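Long-range contact in solute-binding protein Csal_2479 (Chromohalobacter salexigens, PDB 4P1L), which binds D-glucuronate in vitro and is probably the periplasmic solute-binding component of a tripartite ATP-independent (TRAP) transport system: residues N171-G183 and A295-F307. Numbering follows the deposited sequence. Where two conformers were deposited one is given.
Sequences NDLYVQMIDEMGG and AFQAKMQPIYDQF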
loop_
_atom_site.group_PDB
_atom_site.type_symbol
_atom_site.label_atom_id
_atom_site.label_comp_id
_atom_site.label_asym_id
_atom_site.label_seq_id
_atom_site.Cartn_x
_atom_site.Cartn_y
_atom_site.Cartn_z
ATOM N N ASN A 171 -2.654 7.650 -8.519
ATOM C CA ASN A 171 -2.835 8.775 -7.636
ATOM C C ASN A 171 -1.941 9.882 -8.212
ATOM O O ASN A 171 -0.750 9.684 -8.446
ATOM C CB ASN A 171 -2.428 8.405 -6.225
ATOM C CG ASN A 171 -2.722 9.496 -5.224
ATOM O OD1 ASN A 171 -2.588 10.690 -5.503
ATOM N ND2 ASN A 171 -3.140 9.083 -4.037
ATOM N N ASP A 172 -2.536 11.036 -8.484
ATOM C CA ASP A 172 -1.818 12.130 -9.139
ATOM C C ASP A 172 -0.569 12.529 -8.342
ATOM O O ASP A 172 0.403 13.022 -8.916
ATOM C CB ASP A 172 -2.711 13.376 -9.273
ATOM C CG ASP A 172 -3.824 13.214 -10.298
ATOM O OD1 ASP A 172 -3.837 12.196 -11.020
ATOM O OD2 ASP A 172 -4.670 14.130 -10.385
ATOM N N LEU A 173 -0.602 12.342 -7.027
ATOM C CA LEU A 173 0.549 12.677 -6.198
ATOM C C LEU A 173 1.809 11.945 -6.643
ATOM O O LEU A 173 2.917 12.500 -6.542
ATOM C CB LEU A 173 0.310 12.369 -4.713
ATOM C CG LEU A 173 -0.547 13.377 -3.957
ATOM C CD1 LEU A 173 -0.846 12.923 -2.534
ATOM C CD2 LEU A 173 0.142 14.741 -3.918
ATOM N N TYR A 174 1.643 10.711 -7.108
ATOM C CA TYR A 174 2.782 9.891 -7.574
ATOM C C TYR A 174 3.380 10.404 -8.882
ATOM O O TYR A 174 4.563 10.283 -9.106
ATOM C CB TYR A 174 2.391 8.413 -7.736
ATOM C CG TYR A 174 1.753 7.811 -6.504
ATOM C CD1 TYR A 174 2.110 8.246 -5.235
ATOM C CD2 TYR A 174 0.774 6.832 -6.617
ATOM C CE1 TYR A 174 1.517 7.701 -4.089
ATOM C CE2 TYR A 174 0.163 6.296 -5.500
ATOM C CZ TYR A 174 0.523 6.729 -4.239
ATOM O OH TYR A 174 -0.071 6.171 -3.122
ATOM N N VAL A 175 2.548 10.934 -9.772
ATOM C CA VAL A 175 3.082 11.569 -10.981
ATOM C C VAL A 175 3.861 12.832 -10.591
ATOM O O VAL A 175 4.971 13.086 -11.085
ATOM C CB VAL A 175 1.951 11.883 -11.967
ATOM C CG1 VAL A 175 2.482 12.646 -13.202
ATOM C CG2 VAL A 175 1.238 10.611 -12.360
ATOM N N GLN A 176 3.287 13.628 -9.689
ATOM C CA GLN A 176 3.979 14.799 -9.204
ATOM C C GLN A 176 5.303 14.381 -8.571
ATOM O O GLN A 176 6.342 15.027 -8.789
ATOM C CB GLN A 176 3.101 15.593 -8.232
ATOM C CG GLN A 176 3.440 17.044 -8.170
ATOM C CD GLN A 176 2.556 17.804 -7.202
ATOM O OE1 GLN A 176 1.710 17.211 -6.509
ATOM N NE2 GLN A 176 2.772 19.117 -7.119
HETATM N N MSE A 177 5.276 13.307 -7.797
HETATM C CA MSE A 177 6.496 12.798 -7.151
HETATM C C MSE A 177 7.611 12.462 -8.160
HETATM O O MSE A 177 8.737 12.964 -8.035
HETATM C CB MSE A 177 6.169 11.558 -6.319
HETATM C CG MSE A 177 7.372 10.882 -5.701
HETATM SE SE MSE A 177 6.887 9.233 -4.790
HETATM C CE MSE A 177 6.784 8.116 -6.419
ATOM N N ILE A 178 7.297 11.641 -9.163
ATOM C CA ILE A 178 8.271 11.301 -10.185
ATOM C C ILE A 178 8.745 12.550 -10.961
ATOM O O ILE A 178 9.942 12.709 -11.259
ATOM C CB ILE A 178 7.712 10.277 -11.170
ATOM C CG1 ILE A 178 7.396 8.948 -10.465
ATOM C CG2 ILE A 178 8.706 10.040 -12.334
ATOM C CD1 ILE A 178 8.594 8.263 -9.849
ATOM N N ASP A 179 7.813 13.434 -11.290
ATOM C CA ASP A 179 8.145 14.620 -12.036
ATOM C C ASP A 179 9.105 15.512 -11.277
ATOM O O ASP A 179 10.036 16.054 -11.860
ATOM C CB ASP A 179 6.884 15.434 -12.383
ATOM C CG ASP A 179 6.056 14.797 -13.462
ATOM O OD1 ASP A 179 6.366 13.659 -13.894
ATOM O OD2 ASP A 179 5.076 15.429 -13.862
ATOM N N GLU A 180 8.852 15.693 -9.987
ATOM C CA GLU A 180 9.748 16.474 -9.144
ATOM C C GLU A 180 11.118 15.800 -8.974
ATOM O O GLU A 180 12.127 16.480 -8.818
ATOM C CB GLU A 180 9.114 16.703 -7.776
ATOM C CG GLU A 180 7.899 17.681 -7.818
ATOM C CD GLU A 180 8.273 19.115 -8.161
ATOM O OE1 GLU A 180 9.469 19.410 -8.342
ATOM O OE2 GLU A 180 7.359 19.958 -8.250
HETATM N N MSE A 181 11.158 14.473 -8.980
HETATM C CA MSE A 181 12.446 13.795 -8.944
HETATM C C MSE A 181 13.237 14.029 -10.221
HETATM O O MSE A 181 14.460 14.017 -10.172
HETATM C CB MSE A 181 12.280 12.307 -8.745
HETATM C CG MSE A 181 11.810 11.937 -7.369
HETATM SE SE MSE A 181 11.666 9.981 -7.231
HETATM C CE MSE A 181 11.052 9.859 -5.396
ATOM N N GLY A 182 12.540 14.237 -11.341
ATOM C CA GLY A 182 13.165 14.484 -12.637
ATOM C C GLY A 182 12.742 13.592 -13.810
ATOM O O GLY A 182 13.136 13.814 -14.973
ATOM N N GLY A 183 11.952 12.569 -13.537
ATOM C CA GLY A 183 11.561 11.640 -14.583
ATOM C C GLY A 183 10.179 11.929 -15.135
ATOM O O GLY A 183 9.677 13.050 -15.043
ATOM N N ALA A 295 18.020 14.402 -0.232
ATOM C CA ALA A 295 18.016 15.175 -1.480
ATOM C C ALA A 295 16.736 14.919 -2.278
ATOM O O ALA A 295 16.213 15.809 -2.963
ATOM C CB ALA A 295 19.260 14.879 -2.343
ATOM N N PHE A 296 16.220 13.696 -2.188
ATOM C CA PHE A 296 14.972 13.359 -2.840
ATOM C C PHE A 296 13.835 14.013 -2.098
ATOM O O PHE A 296 12.955 14.606 -2.699
ATOM C CB PHE A 296 14.756 11.848 -2.839
ATOM C CG PHE A 296 15.552 11.130 -3.882
ATOM C CD1 PHE A 296 16.865 10.746 -3.622
ATOM C CD2 PHE A 296 14.998 10.825 -5.103
ATOM C CE1 PHE A 296 17.605 10.080 -4.570
ATOM C CE2 PHE A 296 15.736 10.156 -6.040
ATOM C CZ PHE A 296 17.050 9.803 -5.777
ATOM N N GLN A 297 13.886 13.914 -0.774
ATOM C CA GLN A 297 12.857 14.493 0.065
ATOM C C GLN A 297 12.761 15.999 -0.119
ATOM O O GLN A 297 11.662 16.557 -0.156
ATOM C CB GLN A 297 13.148 14.154 1.516
ATOM C CG GLN A 297 12.140 14.714 2.512
ATOM C CD GLN A 297 12.342 14.146 3.917
ATOM O OE1 GLN A 297 13.371 13.533 4.207
ATOM N NE2 GLN A 297 11.364 14.362 4.793
ATOM N N ALA A 298 13.910 16.678 -0.234
ATOM C CA ALA A 298 13.896 18.131 -0.356
ATOM C C ALA A 298 13.128 18.535 -1.618
ATOM O O ALA A 298 12.415 19.544 -1.631
ATOM C CB ALA A 298 15.302 18.683 -0.387
ATOM N N LYS A 299 13.250 17.733 -2.672
ATOM C CA LYS A 299 12.540 18.033 -3.916
ATOM C C LYS A 299 11.014 17.890 -3.817
ATOM O O LYS A 299 10.290 18.306 -4.732
ATOM C CB LYS A 299 13.071 17.148 -5.038
ATOM C CG LYS A 299 14.431 17.602 -5.545
ATOM C CD LYS A 299 14.804 16.830 -6.773
ATOM C CE LYS A 299 15.587 17.680 -7.765
ATOM N NZ LYS A 299 16.858 18.138 -7.189
HETATM N N MSE A 300 10.527 17.271 -2.740
HETATM C CA MSE A 300 9.096 17.041 -2.571
HETATM C C MSE A 300 8.326 18.231 -1.983
HETATM O O MSE A 300 7.092 18.213 -1.936
HETATM C CB MSE A 300 8.842 15.813 -1.693
HETATM C CG MSE A 300 9.610 14.581 -2.122
HETATM SE SE MSE A 300 9.012 13.891 -3.886
HETATM C CE MSE A 300 10.298 14.699 -5.055
ATOM N N GLN A 301 9.035 19.264 -1.549
ATOM C CA GLN A 301 8.398 20.409 -0.889
ATOM C C GLN A 301 7.178 20.996 -1.624
ATOM O O GLN A 301 6.143 21.275 -0.994
ATOM C CB GLN A 301 9.431 21.515 -0.628
ATOM C CG GLN A 301 8.908 22.614 0.307
ATOM C CD GLN A 301 8.619 22.087 1.701
ATOM O OE1 GLN A 301 9.484 21.499 2.351
ATOM N NE2 GLN A 301 7.388 22.275 2.159
ATOM N N PRO A 302 7.269 21.172 -2.955
ATOM C CA PRO A 302 6.132 21.757 -3.671
ATOM C C PRO A 302 4.895 20.890 -3.570
ATOM O O PRO A 302 3.778 21.410 -3.612
ATOM C CB PRO A 302 6.610 21.797 -5.134
ATOM C CG PRO A 302 8.103 21.818 -5.036
ATOM C CD PRO A 302 8.439 20.983 -3.839
ATOM N N ILE A 303 5.093 19.576 -3.446
ATOM C CA ILE A 303 3.981 18.645 -3.302
ATOM C C ILE A 303 3.245 18.905 -1.979
ATOM O O ILE A 303 2.006 18.975 -1.921
ATOM C CB ILE A 303 4.465 17.182 -3.422
ATOM C CG1 ILE A 303 5.103 16.983 -4.803
ATOM C CG2 ILE A 303 3.317 16.238 -3.258
ATOM C CD1 ILE A 303 5.639 15.556 -5.053
ATOM N N TYR A 304 4.014 19.073 -0.918
ATOM C CA TYR A 304 3.435 19.330 0.391
ATOM C C TYR A 304 2.752 20.699 0.405
ATOM O O TYR A 304 1.641 20.831 0.909
ATOM C CB TYR A 304 4.514 19.271 1.478
ATOM C CG TYR A 304 4.908 17.878 1.949
ATOM C CD1 TYR A 304 5.688 17.035 1.173
ATOM C CD2 TYR A 304 4.515 17.429 3.199
ATOM C CE1 TYR A 304 6.064 15.764 1.640
ATOM C CE2 TYR A 304 4.873 16.173 3.670
ATOM C CZ TYR A 304 5.632 15.345 2.891
ATOM O OH TYR A 304 6.014 14.119 3.376
ATOM N N ASP A 305 3.425 21.717 -0.142
ATOM C CA ASP A 305 2.872 23.069 -0.165
ATOM C C ASP A 305 1.514 23.107 -0.897
ATOM O O ASP A 305 0.533 23.714 -0.412
ATOM C CB ASP A 305 3.833 24.048 -0.859
ATOM C CG ASP A 305 5.131 24.268 -0.108
ATOM O OD1 ASP A 305 5.269 23.862 1.060
ATOM O OD2 ASP A 305 6.036 24.871 -0.721
ATOM N N GLN A 306 1.462 22.455 -2.062
ATOM C CA GLN A 306 0.261 22.469 -2.884
ATOM C C GLN A 306 -0.831 21.705 -2.150
ATOM O O GLN A 306 -1.983 22.086 -2.187
ATOM C CB GLN A 306 0.514 21.850 -4.280
ATOM C CG GLN A 306 -0.767 21.547 -5.080
ATOM C CD GLN A 306 -0.547 20.747 -6.366
ATOM O OE1 GLN A 306 0.535 20.777 -6.952
ATOM N NE2 GLN A 306 -1.577 20.004 -6.796
ATOM N N PHE A 307 -0.452 20.613 -1.488
ATOM C CA PHE A 307 -1.412 19.775 -0.803
ATOM C C PHE A 307 -2.117 20.529 0.319
ATOM O O PHE A 307 -3.342 20.502 0.407
ATOM C CB PHE A 307 -0.784 18.493 -0.260
ATOM C CG PHE A 307 -1.803 17.558 0.323
ATOM C CD1 PHE A 307 -2.506 16.699 -0.515
ATOM C CD2 PHE A 307 -2.109 17.588 1.684
ATOM C CE1 PHE A 307 -3.481 15.845 -0.003
ATOM C CE2 PHE A 307 -3.076 16.728 2.209
ATOM C CZ PHE A 307 -3.769 15.867 1.355
HETATM O O HOH W 1 0.384 18.442 -4.129
HETATM O O HOH W 2 11.183 20.149 -6.415
#
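The Phe296 ring is met at its edge by Met181, a selenomethionine whose SE lies 4.0 Å from CD2, a Met-aromatic contact that suits a long, polarisable side chain. The other flat groups to meet are the amides of Gln176 and Gln306, their planes 44° apart; the bond between them in the conformer given here, Gln176 NE2 to Gln306 OE1 at 2.8 Å, is weak, bent to 125° at the hydrogen. Gln306 turns its own NE2 to Glu310. On the other branch of the Gln176 amide, OE1 accepts from a water that also donates to Ile303 O, tying the side chain to the backbone of the facing helix. With CG anti to the backbone N (chi1 -154°) and the chain extended beyond it, Gln176 lays its aliphatic part along Ile303, CD 3.6 Å from CG1. Helices 172-181 and 301-307 run roughly antiparallel, with Ile303 as a single knob in a hole among Leu173, Gln176, Met177 and Glu180. Met177 and Met181 also touch His229, and Phe296 touches Thr227, so the contact packs against strand 223-230, with the Met177 side chain about 10 Å from the bound glucuronate. Ile303 CG2 reaches Leu173 CD2 at 3.6 Å, and CD1 comes equally near Met177 N. An alanine in place of Gln176 would probably open a gap beside Ile303 and cost the water its second acceptor and Gln306 a weak bond. Flexible Met300, also a selenomethionine, bends back so that its CE touches Glu180 CB at 3.6 Å, while Lys299 lays its methylenes over the end of helix 172-181, CD 3.4 Å from Glu180 O. There Gly182, with positive phi, closes the helix in a Schellman motif.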